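Local coordinates for putative nucleolar GTP-binding protein 1 (Plasmodium falciparum, PDB 2QU8) that probably binds and hydrolyses GTP as a nucleolar GTPase, and is held here with GDP in its nucleotide pocket, at residues 184-187 against 191-194; 43-48 against 113-118. All coordinates share one frame; numbering follows the deposited sequence.

Contact 1 (184-187 against 191-194); sequences FSTL and GVEQ. With GDP (guanosine-5'-diphosphate), chain B.
Phe184 sets its CB against the backbone of Gly191, with Phe184 CB 3.5 Å from Gly191 C, and one residue further on Val192 lays its CG2 against the loop 184-187. This is the close-packed part of the contact. Glycine suits its place twice over: with no side chain it lets CB of Phe184 lie directly on the peptide, and with its positive phi (79°) Gly191 serves as the N-cap residue directly before helix 192-222. Val192 has its CG1 anti to the backbone N, chi1 168°, which leaves CG2 as the branch that reaches across. CG2 lies 3.4 Å from Ser185 O and 4.0 Å from Thr186 CG2, a short branched residue filling the angle between loop and helix without any hydrogen bond across it.

The loop follows the last strand of a GTPase domain, where the guanine-recognition loop of this family, commonly termed G5, is expected. Leu187 N donates to O6 of GDP over 2.9 Å, bent to 140°, and the Thr186 hydroxyl donates to N7, a bond modelled rather short, while accepting from Asn150 ND2. Ser185 OG is hydrogen-bonded with Thr188 N and lies 3.1 Å from GDP O6, with a weak bond to Asp153.

Away from this buried core the contact loosens. Leu187 is exposed and turns from the helix, its CB lying 3.3 Å from C6 of GDP and its CD2 3.6 Å from C2, an apolar residue beside the base. On the helix, Gln194 carries its amide outward, as befits a surface position.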
# COMPACT_ATOMS: atom_id res chain seq x y z
N PHE A 184 12.39 4.15 -4.47
CA PHE A 184 13.34 3.52 -3.55
C PHE A 184 13.93 2.23 -4.09
O PHE A 184 13.55 1.72 -5.15
CB PHE A 184 12.70 3.26 -2.17
CG PHE A 184 11.37 2.55 -2.22
CD1 PHE A 184 11.31 1.15 -2.23
CD2 PHE A 184 10.18 3.28 -2.23
CE1 PHE A 184 10.08 0.49 -2.28
CE2 PHE A 184 8.94 2.63 -2.27
CZ PHE A 184 8.90 1.23 -2.29
N SER A 185 14.90 1.72 -3.34
CA SER A 185 15.46 0.42 -3.61
C SER A 185 15.50 -0.38 -2.32
O SER A 185 16.23 -0.03 -1.40
CB SER A 185 16.87 0.55 -4.18
OG SER A 185 17.54 -0.70 -4.15
N THR A 186 14.72 -1.46 -2.26
CA THR A 186 14.78 -2.36 -1.12
C THR A 186 16.04 -3.26 -1.16
O THR A 186 16.29 -4.02 -0.22
CB THR A 186 13.46 -3.19 -0.92
OG1 THR A 186 13.03 -3.77 -2.15
CG2 THR A 186 12.34 -2.30 -0.39
N LEU A 187 16.83 -3.17 -2.23
CA LEU A 187 18.12 -3.86 -2.25
C LEU A 187 19.25 -2.99 -1.69
O LEU A 187 20.11 -3.49 -0.98
CB LEU A 187 18.48 -4.38 -3.66
CG LEU A 187 19.63 -5.40 -3.77
CD1 LEU A 187 19.37 -6.70 -2.98
CD2 LEU A 187 19.91 -5.73 -5.23
N GLY A 191 16.14 5.62 -0.11
CA GLY A 191 14.75 6.07 -0.21
C GLY A 191 13.70 5.28 0.56
O GLY A 191 12.54 5.68 0.61
N VAL A 192 14.09 4.15 1.15
CA VAL A 192 13.14 3.27 1.83
C VAL A 192 12.49 3.92 3.06
O VAL A 192 11.27 3.92 3.21
CB VAL A 192 13.78 1.90 2.20
CG1 VAL A 192 12.87 1.12 3.15
CG2 VAL A 192 14.05 1.09 0.94
N GLU A 193 13.32 4.49 3.93
CA GLU A 193 12.82 5.19 5.11
C GLU A 193 11.96 6.40 4.74
O GLU A 193 10.92 6.63 5.35
CB GLU A 193 13.97 5.57 6.05
CG GLU A 193 14.59 4.35 6.77
CD GLU A 193 13.61 3.65 7.72
OE1 GLU A 193 12.81 4.37 8.37
OE2 GLU A 193 13.66 2.40 7.83
N GLN A 194 12.39 7.14 3.71
CA GLN A 194 11.58 8.23 3.17
C GLN A 194 10.18 7.78 2.71
O GLN A 194 9.19 8.45 3.01
CB GLN A 194 12.31 8.92 2.00
CG GLN A 194 13.43 9.86 2.42
CD GLN A 194 12.97 10.99 3.34
OE1 GLN A 194 13.68 11.37 4.28
NE2 GLN A 194 11.77 11.53 3.09
PB GDP B . 7.64 -9.73 -2.98
O1B GDP B . 7.31 -11.09 -3.58
O2B GDP B . 6.67 -8.72 -3.52
O3B GDP B . 7.47 -9.86 -1.50
O3A GDP B . 9.14 -9.30 -3.38
PA GDP B . 10.47 -9.76 -2.59
O1A GDP B . 10.39 -11.23 -2.22
O2A GDP B . 10.69 -8.91 -1.37
O5' GDP B . 11.57 -9.50 -3.72
C5' GDP B . 11.60 -10.33 -4.90
C4' GDP B . 13.01 -10.38 -5.47
O4' GDP B . 13.46 -9.05 -5.74
C3' GDP B . 14.01 -10.96 -4.48
O3' GDP B . 14.98 -11.72 -5.20
C2' GDP B . 14.65 -9.74 -3.87
O2' GDP B . 15.94 -10.02 -3.33
C1' GDP B . 14.68 -8.79 -5.06
N9 GDP B . 14.67 -7.35 -4.71
C8 GDP B . 13.97 -6.79 -3.70
N7 GDP B . 14.17 -5.45 -3.68
C5 GDP B . 15.01 -5.14 -4.69
C6 GDP B . 15.62 -3.91 -5.23
O6 GDP B . 15.37 -2.80 -4.69
N1 GDP B . 16.43 -4.01 -6.30
C2 GDP B . 16.71 -5.20 -6.89
N2 GDP B . 17.54 -5.22 -7.96
N3 GDP B . 16.17 -6.37 -6.44
C4 GDP B . 15.33 -6.40 -5.37

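Contact 2 (43-48 against 113-118). With GDP (guanosine-5'-diphosphate), chain B.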
# COMPACT_ATOMS: atom_id res chain seq x y z
N SER A 43 7.71 -8.04 0.54
CA SER A 43 8.23 -8.67 1.76
C SER A 43 9.55 -8.05 2.19
O SER A 43 9.81 -7.90 3.39
CB SER A 43 8.37 -10.20 1.62
OG SER A 43 9.39 -10.54 0.70
N SER A 44 10.38 -7.68 1.21
CA SER A 44 11.64 -6.99 1.50
C SER A 44 11.38 -5.67 2.22
O SER A 44 12.02 -5.36 3.22
CB SER A 44 12.41 -6.72 0.20
OG SER A 44 12.88 -7.93 -0.37
N PHE A 45 10.42 -4.90 1.72
CA PHE A 45 10.09 -3.60 2.30
C PHE A 45 9.63 -3.76 3.74
O PHE A 45 10.09 -3.06 4.65
CB PHE A 45 9.00 -2.89 1.48
CG PHE A 45 8.80 -1.46 1.87
CD1 PHE A 45 9.37 -0.44 1.12
CD2 PHE A 45 8.07 -1.15 3.01
CE1 PHE A 45 9.20 0.91 1.50
CE2 PHE A 45 7.89 0.18 3.39
CZ PHE A 45 8.46 1.22 2.63
N MET A 46 8.71 -4.70 3.94
CA MET A 46 8.20 -4.99 5.26
C MET A 46 9.34 -5.33 6.24
O MET A 46 9.40 -4.78 7.34
CB MET A 46 7.19 -6.14 5.21
CG MET A 46 6.80 -6.65 6.58
SD MET A 46 5.78 -8.11 6.44
CE MET A 46 6.97 -9.30 5.80
N ASN A 47 10.21 -6.25 5.84
CA ASN A 47 11.34 -6.67 6.69
C ASN A 47 12.32 -5.57 7.06
O ASN A 47 12.76 -5.48 8.21
CB ASN A 47 12.09 -7.84 6.05
CG ASN A 47 11.35 -9.14 6.20
OD1 ASN A 47 11.13 -9.85 5.22
ND2 ASN A 47 10.93 -9.45 7.42
N ILE A 48 12.66 -4.72 6.10
CA ILE A 48 13.55 -3.59 6.34
C ILE A 48 12.99 -2.63 7.40
O ILE A 48 13.65 -2.36 8.41
CB ILE A 48 13.89 -2.86 5.03
CG1 ILE A 48 14.79 -3.75 4.17
CG2 ILE A 48 14.59 -1.53 5.30
CD1 ILE A 48 14.75 -3.42 2.71
N LEU A 113 0.36 0.91 0.46
CA LEU A 113 1.59 1.08 -0.30
C LEU A 113 1.57 0.07 -1.43
O LEU A 113 1.79 -1.12 -1.21
CB LEU A 113 2.83 0.92 0.59
CG LEU A 113 4.21 1.01 -0.08
CD1 LEU A 113 4.40 2.25 -0.95
CD2 LEU A 113 5.30 0.94 0.98
N PHE A 114 1.28 0.55 -2.64
CA PHE A 114 1.30 -0.26 -3.85
C PHE A 114 2.64 -0.09 -4.53
O PHE A 114 2.98 1.00 -5.01
CB PHE A 114 0.14 0.08 -4.82
CG PHE A 114 0.02 -0.88 -5.98
CD1 PHE A 114 -0.82 -1.99 -5.91
CD2 PHE A 114 0.78 -0.69 -7.14
CE1 PHE A 114 -0.91 -2.88 -6.98
CE2 PHE A 114 0.69 -1.58 -8.21
CZ PHE A 114 -0.16 -2.67 -8.13
N ILE A 115 3.39 -1.18 -4.59
CA ILE A 115 4.74 -1.15 -5.12
C ILE A 115 4.78 -1.62 -6.57
O ILE A 115 4.25 -2.69 -6.90
CB ILE A 115 5.72 -1.97 -4.25
CG1 ILE A 115 5.71 -1.44 -2.80
CG2 ILE A 115 7.13 -1.95 -4.87
CD1 ILE A 115 6.67 -2.15 -1.84
N ILE A 116 5.38 -0.79 -7.41
CA ILE A 116 5.69 -1.10 -8.79
C ILE A 116 7.21 -1.27 -8.90
O ILE A 116 7.98 -0.37 -8.54
CB ILE A 116 5.21 0.01 -9.77
CG1 ILE A 116 3.68 0.15 -9.74
CG2 ILE A 116 5.71 -0.25 -11.21
CD1 ILE A 116 3.13 1.36 -10.50
N ASP A 117 7.62 -2.44 -9.38
CA ASP A 117 9.00 -2.71 -9.76
C ASP A 117 9.27 -2.12 -11.16
O ASP A 117 8.92 -2.73 -12.18
CB ASP A 117 9.24 -4.23 -9.72
CG ASP A 117 10.61 -4.64 -10.26
OD1 ASP A 117 11.48 -3.77 -10.45
OD2 ASP A 117 10.80 -5.85 -10.48
N ILE A 118 9.86 -0.93 -11.21
CA ILE A 118 10.12 -0.25 -12.48
C ILE A 118 11.26 -0.84 -13.30
O ILE A 118 11.46 -0.46 -14.44
CB ILE A 118 10.36 1.29 -12.33
CG1 ILE A 118 11.50 1.60 -11.35
CG2 ILE A 118 9.05 2.00 -11.99
CD1 ILE A 118 12.10 3.02 -11.56
PB GDP B . 7.64 -9.73 -2.98
O1B GDP B . 7.31 -11.09 -3.58
O2B GDP B . 6.67 -8.72 -3.52
O3B GDP B . 7.47 -9.86 -1.50
O3A GDP B . 9.14 -9.30 -3.38
PA GDP B . 10.47 -9.76 -2.59
O1A GDP B . 10.39 -11.23 -2.22
O2A GDP B . 10.69 -8.91 -1.37
O5' GDP B . 11.57 -9.50 -3.72
C5' GDP B . 11.60 -10.33 -4.90
C4' GDP B . 13.01 -10.38 -5.47
O4' GDP B . 13.46 -9.05 -5.74
C3' GDP B . 14.01 -10.96 -4.48
O3' GDP B . 14.98 -11.72 -5.20
C2' GDP B . 14.65 -9.74 -3.87
O2' GDP B . 15.94 -10.02 -3.33
C1' GDP B . 14.68 -8.79 -5.06
N9 GDP B . 14.67 -7.35 -4.71
C8 GDP B . 13.97 -6.79 -3.70
N7 GDP B . 14.17 -5.45 -3.68
C5 GDP B . 15.01 -5.14 -4.69
C6 GDP B . 15.62 -3.91 -5.23
O6 GDP B . 15.37 -2.80 -4.69
N1 GDP B . 16.43 -4.01 -6.30
C2 GDP B . 16.71 -5.20 -6.89
N2 GDP B . 17.54 -5.22 -7.96
N3 GDP B . 16.17 -6.37 -6.44
C4 GDP B . 15.33 -6.40 -5.37
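Phe45 projects from helix 43-48 toward strand 113-117 and meets Leu113 and Ile115, which point back at it from the same side of the strand. Its CB starts the contact, 4.1 Å from Ile115 CD1. With CG anti to the backbone N (chi1 -170°), the ring is carried out from the helix and across Leu113. CD1 lies on the side where the Phe184 ring approaches, the two planes at about 60°. CD2 lies 4.0 Å from Leu113 CD2, CE1 3.9 Å from it, and CE2 and CZ come to 3.6 Å from that same methyl. The methyl therefore sits over the ring face, offset toward the rim, in a CH-pi contact 3.7 Å from the centroid and close to the normal. A flat aromatic residue suits this place because its broad face can receive a single methyl, while Leu113 and Ile115 offer branched apolar ends, one methyl each, to the ring and to its CB.

Helix and strand belong to the P-loop fold of a GTPase. Ser43 fits the end of the Walker A pattern, and the first turn of helix 42-49 presents its N-H groups to the GDP phosphates, where the positive end of the helix dipole would probably help to stabilise the phosphate charge. Ser43 N donates to GDP O3B over 2.7 Å, nearly straight at 166°. Ser44 grips O2A twice, through its backbone N and through OG at 2.6 Å, since its OG lies beside the backbone N. Small hydroxyl residues suit such close approach. At the far end of the strand, Asp117 makes a salt bridge with Lys151.

Overall arrangement
From the N terminus, strand 30-35 runs into helix 42-49 by way of the phosphate-binding loop. Contact 2 then closes a long loop: strands 54-57, 66-73 and 76-82 and helix 96-106 intervene before strand 110-117, beside 30-35, brings its residues under that helix. Contact 1 comes later and closes the short loop that leads from strand 179-183 into helix 192-222, with three residues between its segments. The two follow in series, neither enclosing nor crossing the other, with centres about 9 Å apart. They meet along helix 42-49, where Phe45 and Ile48 touch Phe184, Thr186 and Val192, and GDP bridges them, its phosphates at contact 2 and its base at contact 1.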